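Local coordinates for protein importin-95 (Chaetomium thermophilum, PDB 4XRI) that probably serves as a nuclear import receptor of the importin-beta family, a flexible HEAT-repeat solenoid that is likely to bind a small GTPase, at residues A[560-564]-A[611-615]; A[641-645]-A[681-685]. The protein carries 2 engineered substitutions. All blocks are in the same frame, centred on the assembly; numbering follows the deposited sequence.

How the contacts relate
Both contacts are partly buried and lie on the same side of the chain's centre, 24 Å apart between centres and about 8 Å between nearest atoms. Contact 1 joins the C-terminal parts of helices 546-567 and 605-616, and four of its seven touching residues are buried. Contact 2 joins two helix ends and the turns that follow them, with three residues buried and two exposed. Neither has a hydrogen bond across it. Contact 1 interlocks aliphatic branches, whereas contact 2 sets backbone carbonyls against aliphatic carbon and a guanidinium over a methyl. Helix 625-640 connects them: Leu-612, within segment 611-615, and Phe-644 of contact 2 both touch its Ile-633.

Contact 1: residues A[560-564]-A[611-615]; sequences LEETL and VLLQI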
loop_
_atom_site.group_PDB
_atom_site.type_symbol
_atom_site.label_atom_id
_atom_site.label_comp_id
_atom_site.label_asym_id
_atom_site.label_seq_id
_atom_site.Cartn_x
_atom_site.Cartn_y
_atom_site.Cartn_z
ATOM N N LEU A 560 -2.945 -11.887 -30.236
ATOM C CA LEU A 560 -4.164 -11.970 -29.439
ATOM C C LEU A 560 -5.125 -13.008 -30.004
ATOM O O LEU A 560 -5.689 -13.818 -29.267
ATOM C CB LEU A 560 -4.848 -10.602 -29.365
ATOM C CG LEU A 560 -4.528 -9.739 -28.142
ATOM C CD1 LEU A 560 -5.159 -8.360 -28.283
ATOM C CD2 LEU A 560 -5.026 -10.435 -26.886
ATOM N N GLU A 561 -5.309 -12.969 -31.319
ATOM C CA GLU A 561 -6.151 -13.936 -32.016
ATOM C C GLU A 561 -5.651 -15.365 -31.824
ATOM O O GLU A 561 -6.443 -16.303 -31.718
ATOM C CB GLU A 561 -6.221 -13.602 -33.510
ATOM C CG GLU A 561 -6.995 -12.334 -33.820
ATOM C CD GLU A 561 -6.758 -11.828 -35.232
ATOM O OE1 GLU A 561 -5.856 -12.363 -35.912
ATOM O OE2 GLU A 561 -7.471 -10.896 -35.660
ATOM N N GLU A 562 -4.332 -15.520 -31.766
ATOM C CA GLU A 562 -3.723 -16.839 -31.636
ATOM C C GLU A 562 -3.886 -17.441 -30.236
ATOM O O GLU A 562 -3.703 -18.644 -30.052
ATOM C CB GLU A 562 -2.241 -16.770 -32.010
ATOM C CG GLU A 562 -2.002 -16.711 -33.512
ATOM C CD GLU A 562 -0.577 -16.338 -33.881
ATOM O OE1 GLU A 562 0.225 -16.069 -32.965
ATOM O OE2 GLU A 562 -0.262 -16.312 -35.090
ATOM N N THR A 563 -4.242 -16.612 -29.258
ATOM C CA THR A 563 -4.462 -17.102 -27.897
ATOM C C THR A 563 -5.805 -17.805 -27.753
ATOM O O THR A 563 -6.036 -18.527 -26.780
ATOM C CB THR A 563 -4.405 -15.966 -26.852
ATOM O OG1 THR A 563 -5.515 -15.080 -27.034
ATOM C CG2 THR A 563 -3.102 -15.184 -26.962
ATOM N N LEU A 564 -6.692 -17.588 -28.719
ATOM C CA LEU A 564 -8.024 -18.181 -28.667
ATOM C C LEU A 564 -7.985 -19.707 -28.825
ATOM O O LEU A 564 -8.593 -20.420 -28.024
ATOM C CB LEU A 564 -8.942 -17.555 -29.726
ATOM C CG LEU A 564 -9.419 -16.129 -29.451
ATOM C CD1 LEU A 564 -10.388 -15.675 -30.533
ATOM C CD2 LEU A 564 -10.070 -16.041 -28.081
ATOM N N VAL A 611 -11.880 -9.789 -31.694
ATOM C CA VAL A 611 -11.040 -10.658 -30.875
ATOM C C VAL A 611 -11.246 -10.378 -29.388
ATOM O O VAL A 611 -11.215 -11.295 -28.570
ATOM C CB VAL A 611 -9.534 -10.514 -31.235
ATOM C CG1 VAL A 611 -9.019 -9.115 -30.942
ATOM C CG2 VAL A 611 -8.705 -11.551 -30.494
ATOM N N LEU A 612 -11.490 -9.117 -29.042
ATOM C CA LEU A 612 -11.653 -8.738 -27.643
ATOM C C LEU A 612 -12.940 -9.306 -27.058
ATOM O O LEU A 612 -12.965 -9.743 -25.909
ATOM C CB LEU A 612 -11.633 -7.216 -27.480
ATOM C CG LEU A 612 -10.266 -6.537 -27.594
ATOM C CD1 LEU A 612 -10.373 -5.061 -27.234
ATOM C CD2 LEU A 612 -9.235 -7.238 -26.714
ATOM N N LEU A 613 -14.008 -9.297 -27.849
ATOM C CA LEU A 613 -15.279 -9.847 -27.396
ATOM C C LEU A 613 -15.226 -11.370 -27.341
ATOM O O LEU A 613 -15.828 -11.990 -26.465
ATOM C CB LEU A 613 -16.425 -9.389 -28.301
ATOM C CG LEU A 613 -16.804 -7.912 -28.179
ATOM C CD1 LEU A 613 -18.075 -7.610 -28.965
ATOM C CD2 LEU A 613 -16.966 -7.517 -26.723
ATOM N N GLN A 614 -14.503 -11.967 -28.284
ATOM C CA GLN A 614 -14.308 -13.413 -28.300
ATOM C C GLN A 614 -13.535 -13.877 -27.070
ATOM O O GLN A 614 -13.788 -14.958 -26.538
ATOM C CB GLN A 614 -13.576 -13.845 -29.573
ATOM C CG GLN A 614 -14.481 -13.993 -30.783
ATOM C CD GLN A 614 -13.722 -14.347 -32.045
ATOM O OE1 GLN A 614 -12.572 -13.951 -32.225
ATOM N NE2 GLN A 614 -14.363 -15.105 -32.926
ATOM N N ILE A 615 -12.593 -13.053 -26.625
ATOM C CA ILE A 615 -11.818 -13.358 -25.429
ATOM C C ILE A 615 -12.702 -13.255 -24.188
ATOM O O ILE A 615 -12.608 -14.084 -23.282
ATOM C CB ILE A 615 -10.601 -12.423 -25.298
ATOM C CG1 ILE A 615 -9.563 -12.760 -26.370
ATOM C CG2 ILE A 615 -9.969 -12.541 -23.923
ATOM C CD1 ILE A 615 -8.377 -11.829 -26.385
#
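The amide of Gln-614 meets Leu-564 mainly through its oxygen: OE1 lies 3.3 Å from Leu-564 CD1, and the two side chains cross at about a right angle. The other flat group, the carboxylate of Glu-561, reaches beyond segment 611-615 to Arg-607, earlier on the same partner helix, with which its OE2 forms a salt bridge; within this contact it is the aliphatic stem that packs, Glu-561 CG lying 3.8 Å from Val-611 CG2. With CG1 of Val-611 between the backbone nitrogen and the carbonyl carbon (chi1 64°), CG2 falls anti to the nitrogen and points across to the backbone of Glu-561. Val-611 CG2 also lies 4.1 Å from Leu-560 CB. Farther along, Leu-564 splits its two methyls: CD1 goes to Gln-614, while CD2 sits 3.7 Å from Ile-615 CG1. An alanine in place of Leu-564 would remove both branches and would probably leave a gap beside Ile-615, with the Gln-614 amide freer to turn. Leu-560 CD2 completes the apolar seam against Ile-615 CD1 at 3.7 Å. Beside it, the carbonyl oxygen of Leu-560 takes both the amide and the hydroxyl of Thr-563; the OG1 to O distance is 2.6 Å, and Gln-583 also bonds to OG1. The short helical segments run in the same general direction, 33° apart, with axes approaching to 9.8 Å, a layered arrangement consistent with a HEAT solenoid. Helix 573-597 packs against Leu-560 and Thr-563, and helix 625-640 against Leu-612 and Ile-615.

Contact 2: residues A[641-645]-A[681-685]; sequences EEEFA and SLGER
The carbonyl oxygen of Glu-641 accepts the amide of Phe-644, N to O 2.8 Å, and, from a different direction, meets Leu-682 CD1 at 3.3 Å, so an aliphatic branch packs against an oxygen already engaged. The motif is a pair of matching helix ends in the HEAT-type solenoid: helices 625-640 and 665-682 are each followed at once by a residue of positive phi, 55° at Glu-641 and 63° at Gly-683, and the chain then passes into a 3-10 turn. The two exits lie close together, Glu-641 CA and Ser-681 CA being 4.7 Å apart. Between them the Ser-681 carbonyl oxygen presses on Glu-641, 3.5 Å from its CB, while the Ser-681 hydroxyl bonds back to the Asp-677 carbonyl of its own helix.

Leu-682 forms the apolar centre. Its CD1 also reaches Phe-644 CD2 at 3.9 Å, approaching the ring obliquely, and its CD2 reaches Ala-645 CA at the same distance. The phenyl ring is further held by an edge-to-face pairing with Tyr-647 and by Ile-633 and Ala-637 of helix 625-640.

On the exposed side, Arg-685 bends back over Ala-645. With CG anti to the main-chain nitrogen (chi1 -176°), CG comes within 3.6 Å of Ala-645 CB, and a bend at chi2 lays the guanidinium across that methyl, which sits over the centre of one face, 3.5 Å from its plane.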
loop_
_atom_site.group_PDB
_atom_site.type_symbol
_atom_site.label_atom_id
_atom_site.label_comp_id
_atom_site.label_asym_id
_atom_site.label_seq_id
_atom_site.Cartn_x
_atom_site.Cartn_y
_atom_site.Cartn_z
ATOM N N GLU A 641 -14.661 7.451 -30.862
ATOM C CA GLU A 641 -15.799 8.296 -30.494
ATOM C C GLU A 641 -17.113 7.777 -31.080
ATOM O O GLU A 641 -17.462 6.619 -30.871
ATOM C CB GLU A 641 -15.539 9.747 -30.916
ATOM C CG GLU A 641 -14.423 10.398 -30.105
ATOM C CD GLU A 641 -14.133 11.830 -30.507
ATOM O OE1 GLU A 641 -14.236 12.150 -31.707
ATOM O OE2 GLU A 641 -13.800 12.638 -29.615
ATOM N N GLU A 642 -17.842 8.619 -31.807
ATOM C CA GLU A 642 -19.147 8.223 -32.344
ATOM C C GLU A 642 -19.045 7.053 -33.325
ATOM O O GLU A 642 -20.016 6.330 -33.540
ATOM C CB GLU A 642 -19.839 9.409 -33.024
ATOM C CG GLU A 642 -18.940 10.245 -33.917
ATOM C CD GLU A 642 -18.122 11.256 -33.134
ATOM O OE1 GLU A 642 -17.012 11.607 -33.591
ATOM O OE2 GLU A 642 -18.589 11.693 -32.059
ATOM N N GLU A 643 -17.866 6.862 -33.908
ATOM C CA GLU A 643 -17.620 5.719 -34.783
ATOM C C GLU A 643 -17.679 4.399 -34.013
ATOM O O GLU A 643 -17.845 3.332 -34.606
ATOM C CB GLU A 643 -16.261 5.852 -35.477
ATOM C CG GLU A 643 -16.351 6.041 -36.980
ATOM C CD GLU A 643 -15.049 5.705 -37.687
ATOM O OE1 GLU A 643 -14.092 6.504 -37.590
ATOM O OE2 GLU A 643 -14.983 4.636 -38.335
ATOM N N PHE A 644 -17.545 4.479 -32.694
ATOM C CA PHE A 644 -17.567 3.295 -31.840
ATOM C C PHE A 644 -18.983 2.748 -31.667
ATOM O O PHE A 644 -19.167 1.593 -31.285
ATOM C CB PHE A 644 -16.953 3.619 -30.473
ATOM C CG PHE A 644 -16.878 2.443 -29.542
ATOM C CD1 PHE A 644 -15.812 1.564 -29.604
ATOM C CD2 PHE A 644 -17.871 2.224 -28.599
ATOM C CE1 PHE A 644 -15.736 0.485 -28.745
ATOM C CE2 PHE A 644 -17.804 1.142 -27.744
ATOM C CZ PHE A 644 -16.732 0.274 -27.815
ATOM N N ALA A 645 -19.976 3.581 -31.966
ATOM C CA ALA A 645 -21.384 3.235 -31.775
ATOM C C ALA A 645 -21.786 1.914 -32.427
ATOM O O ALA A 645 -22.667 1.214 -31.926
ATOM C CB ALA A 645 -22.265 4.353 -32.304
ATOM N N SER A 681 -17.633 9.578 -24.786
ATOM C CA SER A 681 -17.041 9.419 -26.110
ATOM C C SER A 681 -18.086 9.438 -27.222
ATOM O O SER A 681 -17.841 9.974 -28.302
ATOM C CB SER A 681 -16.236 8.118 -26.184
ATOM O OG SER A 681 -15.150 8.139 -25.274
ATOM N N LEU A 682 -19.246 8.847 -26.959
ATOM C CA LEU A 682 -20.296 8.749 -27.967
ATOM C C LEU A 682 -21.277 9.910 -27.870
ATOM O O LEU A 682 -21.961 10.236 -28.838
ATOM C CB LEU A 682 -21.049 7.421 -27.840
ATOM C CG LEU A 682 -20.483 6.181 -28.540
ATOM C CD1 LEU A 682 -19.053 5.891 -28.117
ATOM C CD2 LEU A 682 -21.374 4.976 -28.261
ATOM N N GLY A 683 -21.341 10.527 -26.696
ATOM C CA GLY A 683 -22.256 11.629 -26.460
ATOM C C GLY A 683 -23.704 11.200 -26.584
ATOM O O GLY A 683 -24.097 10.149 -26.078
ATOM N N GLU A 684 -24.492 12.013 -27.281
ATOM C CA GLU A 684 -25.920 11.763 -27.458
ATOM C C GLU A 684 -26.192 10.466 -28.216
ATOM O O GLU A 684 -27.302 9.935 -28.181
ATOM C CB GLU A 684 -26.565 12.941 -28.185
ATOM C CG GLU A 684 -26.270 14.285 -27.539
ATOM C CD GLU A 684 -26.882 15.444 -28.296
ATOM O OE1 GLU A 684 -27.411 15.219 -29.405
ATOM O OE2 GLU A 684 -26.835 16.582 -27.781
ATOM N N ARG A 685 -25.170 9.954 -28.893
ATOM C CA ARG A 685 -25.270 8.691 -29.614
ATOM C C ARG A 685 -25.404 7.510 -28.648
ATOM O O ARG A 685 -25.829 6.419 -29.033
ATOM C CB ARG A 685 -24.050 8.509 -30.521
ATOM C CG ARG A 685 -24.080 7.274 -31.404
ATOM C CD ARG A 685 -25.355 7.211 -32.223
ATOM N NE ARG A 685 -25.417 6.015 -33.060
ATOM C CZ ARG A 685 -25.865 4.834 -32.646
ATOM N NH1 ARG A 685 -25.886 3.803 -33.481
ATOM N NH2 ARG A 685 -26.287 4.685 -31.399
#